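Local structure of Thiosulfate:glutathione sulfurtransferase (Homo sapiens, 6BEV) at residues L61-M74 with A78-L90. The protein transfers the sulfane sulfur of thiosulfate to glutathione, producing S-sulfanylglutathione, a central intermediate of hydrogen sulfide metabolism. Residues are numbered along the deposited sequence; the frame is centred on the assembly and turned at random.
Sequences LNIPVSELESALQM and AFQALYSAEKPKL
M74 meets A78 and F79 where helix 65-73 gives way to the following helix, whose segment 78-83 runs back beside it at 141° with 9.9 Å between the axes. Y83, at the end of the second helix, turns its ring toward helix 65-73 and the chain just after strand 61-62, an outer strand of the parallel rhodanese sheet. CG1 of I63 lies over one face of the Y83 ring in a CH-pi contact, 4.2 Å from the centroid, while the methyl CE of M74 reaches the ring edge. With CG anti to the carbonyl carbon (chi1 -63°), the ring carries its hydroxyl across to E67, and Y83 OH donates to E67 OE1 at 2.7 Å on the lone pair facing away from the other carboxylate oxygen. A water donates both to that hydroxyl and to S70 OG, and R49 forms a salt bridge with E67 OE2. A phenylalanine in place of Y83 would probably leave E67 OE1 without this donor and the bridging water without one of its acceptors. F79 takes Y83 CD2 over the centre of one ring face and presents its edge to A71 O, while I63 CD1 packs 3.8 Å from F79 CZ. Beyond the hairpin, K87 stretches its fully extended chain to the end of helix 65-73, where NZ donates to M74 O at 2.7 Å, at a C=O...N angle of 154°, and to L72 O from above the carbonyl plane. The contact illustrates how a helical hairpin packs through apolar side chains and is tied at its edges by a few directed polar bonds; the ammonium probably offsets the partial negative charge of the helix C-terminus.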
# COMPACT_ATOMS: atom_id res chain seq x y z
N LEU A 61 3.99 3.83 -3.52
CA LEU A 61 5.05 2.97 -4.01
C LEU A 61 4.43 1.74 -4.66
O LEU A 61 3.59 1.08 -4.05
CB LEU A 61 5.92 2.53 -2.83
CG LEU A 61 7.05 1.59 -3.20
CD1 LEU A 61 8.05 2.25 -4.12
CD2 LEU A 61 7.74 1.09 -1.94
N ASN A 62 4.85 1.41 -5.88
CA ASN A 62 4.30 0.25 -6.57
C ASN A 62 5.06 -1.01 -6.16
O ASN A 62 6.24 -1.18 -6.49
CB ASN A 62 4.39 0.48 -8.07
CG ASN A 62 3.84 -0.66 -8.91
OD1 ASN A 62 4.35 -0.91 -10.00
ND2 ASN A 62 2.81 -1.34 -8.44
N ILE A 63 4.37 -1.89 -5.44
CA ILE A 63 4.84 -3.26 -5.19
C ILE A 63 3.71 -4.17 -5.64
O ILE A 63 2.75 -4.40 -4.88
CB ILE A 63 5.19 -3.55 -3.72
CG1 ILE A 63 6.17 -2.52 -3.18
CG2 ILE A 63 5.75 -4.95 -3.64
CD1 ILE A 63 6.53 -2.72 -1.72
N PRO A 64 3.76 -4.67 -6.87
CA PRO A 64 2.70 -5.57 -7.33
C PRO A 64 2.48 -6.69 -6.32
O PRO A 64 3.42 -7.20 -5.70
CB PRO A 64 3.25 -6.11 -8.65
CG PRO A 64 4.12 -5.00 -9.16
CD PRO A 64 4.77 -4.43 -7.92
N VAL A 65 1.21 -7.10 -6.18
CA VAL A 65 0.91 -8.10 -5.17
C VAL A 65 1.72 -9.38 -5.38
O VAL A 65 2.12 -10.03 -4.42
CB VAL A 65 -0.61 -8.34 -5.07
CG1 VAL A 65 -1.17 -8.99 -6.33
CG2 VAL A 65 -0.94 -9.15 -3.81
N SER A 66 2.02 -9.73 -6.64
CA SER A 66 2.82 -10.92 -6.92
C SER A 66 4.27 -10.79 -6.47
O SER A 66 4.97 -11.80 -6.37
CB SER A 66 2.80 -11.22 -8.42
OG SER A 66 3.29 -10.12 -9.16
N GLU A 67 4.75 -9.56 -6.23
CA GLU A 67 6.08 -9.30 -5.70
C GLU A 67 6.10 -9.08 -4.20
O GLU A 67 7.18 -9.04 -3.61
CB GLU A 67 6.68 -8.04 -6.34
CG GLU A 67 6.89 -8.12 -7.83
CD GLU A 67 7.40 -6.82 -8.45
OE1 GLU A 67 8.06 -6.02 -7.75
OE2 GLU A 67 7.12 -6.61 -9.65
N LEU A 68 4.94 -8.92 -3.56
CA LEU A 68 4.91 -8.37 -2.21
C LEU A 68 5.51 -9.31 -1.18
O LEU A 68 6.18 -8.86 -0.24
CB LEU A 68 3.49 -7.97 -1.84
CG LEU A 68 3.31 -7.32 -0.46
CD1 LEU A 68 4.12 -6.05 -0.31
CD2 LEU A 68 1.86 -7.02 -0.23
N GLU A 69 5.25 -10.61 -1.29
CA GLU A 69 5.86 -11.55 -0.35
C GLU A 69 7.37 -11.42 -0.38
O GLU A 69 8.02 -11.29 0.67
CB GLU A 69 5.41 -12.96 -0.71
CG GLU A 69 5.85 -14.03 0.23
CD GLU A 69 4.92 -15.22 0.15
OE1 GLU A 69 4.47 -15.68 1.20
OE2 GLU A 69 4.61 -15.66 -0.99
N SER A 70 7.96 -11.44 -1.57
CA SER A 70 9.40 -11.33 -1.67
C SER A 70 9.89 -9.98 -1.18
O SER A 70 10.94 -9.90 -0.53
CB SER A 70 9.87 -11.62 -3.10
OG SER A 70 9.43 -10.63 -3.99
N ALA A 71 9.13 -8.90 -1.44
CA ALA A 71 9.53 -7.58 -0.95
C ALA A 71 9.56 -7.54 0.58
O ALA A 71 10.45 -6.91 1.17
CB ALA A 71 8.57 -6.51 -1.48
N LEU A 72 8.57 -8.13 1.23
CA LEU A 72 8.53 -8.12 2.69
C LEU A 72 9.53 -9.10 3.30
O LEU A 72 9.89 -8.94 4.46
CB LEU A 72 7.11 -8.39 3.19
CG LEU A 72 6.09 -7.34 2.78
CD1 LEU A 72 4.70 -7.75 3.26
CD2 LEU A 72 6.44 -5.95 3.31
N GLN A 73 9.99 -10.09 2.54
CA GLN A 73 10.96 -11.05 3.04
C GLN A 73 12.39 -10.63 2.78
O GLN A 73 13.30 -11.11 3.49
CB GLN A 73 10.74 -12.42 2.39
CG GLN A 73 9.42 -13.08 2.72
CD GLN A 73 9.43 -13.87 4.02
OE1 GLN A 73 10.32 -13.73 4.88
NE2 GLN A 73 8.43 -14.71 4.19
N MET A 74 12.65 -9.79 1.79
CA MET A 74 14.03 -9.54 1.40
C MET A 74 14.71 -8.59 2.38
O MET A 74 14.06 -7.86 3.14
CB MET A 74 14.11 -9.02 -0.04
CG MET A 74 13.51 -7.64 -0.26
SD MET A 74 13.73 -6.98 -1.93
CE MET A 74 12.66 -8.05 -2.96
N ALA A 78 18.26 -4.82 -0.06
CA ALA A 78 17.73 -5.34 -1.32
C ALA A 78 16.40 -4.67 -1.67
O ALA A 78 16.13 -4.38 -2.84
CB ALA A 78 17.55 -6.85 -1.22
N PHE A 79 15.58 -4.41 -0.66
CA PHE A 79 14.34 -3.67 -0.88
C PHE A 79 14.64 -2.27 -1.41
O PHE A 79 14.03 -1.80 -2.39
CB PHE A 79 13.56 -3.61 0.43
CG PHE A 79 12.21 -2.95 0.31
CD1 PHE A 79 12.10 -1.56 0.19
CD2 PHE A 79 11.03 -3.69 0.34
CE1 PHE A 79 10.87 -0.94 0.09
CE2 PHE A 79 9.79 -3.06 0.24
CZ PHE A 79 9.71 -1.69 0.11
N GLN A 80 15.58 -1.57 -0.78
CA GLN A 80 15.94 -0.24 -1.24
C GLN A 80 16.43 -0.28 -2.68
O GLN A 80 16.09 0.59 -3.49
CB GLN A 80 17.02 0.33 -0.31
CG GLN A 80 17.61 1.66 -0.72
CD GLN A 80 16.67 2.82 -0.58
OE1 GLN A 80 16.07 3.03 0.47
NE2 GLN A 80 16.56 3.60 -1.65
N ALA A 81 17.26 -1.27 -3.02
CA ALA A 81 17.77 -1.36 -4.38
C ALA A 81 16.63 -1.54 -5.39
O ALA A 81 16.60 -0.88 -6.43
CB ALA A 81 18.77 -2.51 -4.50
N LEU A 82 15.70 -2.46 -5.11
CA LEU A 82 14.69 -2.77 -6.11
C LEU A 82 13.62 -1.69 -6.19
O LEU A 82 13.17 -1.34 -7.29
CB LEU A 82 14.05 -4.12 -5.82
CG LEU A 82 13.07 -4.64 -6.87
CD1 LEU A 82 13.67 -4.66 -8.27
CD2 LEU A 82 12.58 -6.01 -6.48
N TYR A 83 13.18 -1.16 -5.05
CA TYR A 83 12.02 -0.28 -4.97
C TYR A 83 12.37 1.19 -4.76
O TYR A 83 11.47 2.03 -4.83
CB TYR A 83 11.05 -0.78 -3.87
CG TYR A 83 10.51 -2.15 -4.22
CD1 TYR A 83 9.61 -2.31 -5.27
CD2 TYR A 83 10.95 -3.28 -3.55
CE1 TYR A 83 9.16 -3.56 -5.63
CE2 TYR A 83 10.48 -4.53 -3.91
CZ TYR A 83 9.61 -4.67 -4.96
OH TYR A 83 9.19 -5.95 -5.29
N SER A 84 13.63 1.52 -4.50
CA SER A 84 14.07 2.91 -4.34
C SER A 84 13.35 3.60 -3.18
O SER A 84 13.03 4.79 -3.24
CB SER A 84 13.89 3.72 -5.63
OG SER A 84 14.64 3.15 -6.68
N ALA A 85 13.12 2.85 -2.10
CA ALA A 85 12.44 3.35 -0.91
C ALA A 85 12.87 2.45 0.24
O ALA A 85 13.38 1.35 0.03
CB ALA A 85 10.92 3.33 -1.06
N GLU A 86 12.64 2.91 1.47
CA GLU A 86 13.03 2.14 2.64
C GLU A 86 12.00 1.06 2.94
O GLU A 86 10.79 1.28 2.88
CB GLU A 86 13.18 3.08 3.85
CG GLU A 86 13.75 2.42 5.09
CD GLU A 86 14.08 3.43 6.19
OE1 GLU A 86 14.91 4.33 5.96
OE2 GLU A 86 13.50 3.32 7.29
N LYS A 87 12.48 -0.13 3.29
CA LYS A 87 11.60 -1.23 3.63
C LYS A 87 10.78 -0.87 4.86
O LYS A 87 11.33 -0.35 5.84
CB LYS A 87 12.42 -2.49 3.92
CG LYS A 87 11.57 -3.74 4.09
CD LYS A 87 12.38 -4.97 4.47
CE LYS A 87 11.48 -6.18 4.55
NZ LYS A 87 12.19 -7.38 5.05
N PRO A 88 9.47 -1.12 4.87
CA PRO A 88 8.70 -0.89 6.09
C PRO A 88 9.15 -1.82 7.21
O PRO A 88 9.70 -2.89 6.98
CB PRO A 88 7.27 -1.22 5.66
CG PRO A 88 7.41 -2.13 4.50
CD PRO A 88 8.65 -1.69 3.79
N LYS A 89 8.85 -1.41 8.43
CA LYS A 89 9.17 -2.17 9.64
C LYS A 89 7.88 -2.74 10.22
O LYS A 89 6.80 -2.19 10.01
CB LYS A 89 9.86 -1.27 10.67
CG LYS A 89 11.15 -0.65 10.14
CD LYS A 89 11.77 0.35 11.12
CE LYS A 89 10.86 1.55 11.38
NZ LYS A 89 10.37 2.27 10.14
N LEU A 90 8.01 -3.86 10.94
CA LEU A 90 6.82 -4.56 11.43
C LEU A 90 6.01 -3.68 12.36
O LEU A 90 4.79 -3.85 12.47
CB LEU A 90 7.20 -5.84 12.17
CG LEU A 90 7.23 -7.11 11.33
CD1 LEU A 90 8.35 -7.06 10.33
CD2 LEU A 90 7.35 -8.34 12.23
O HOH W 1 10.39 -8.63 -5.55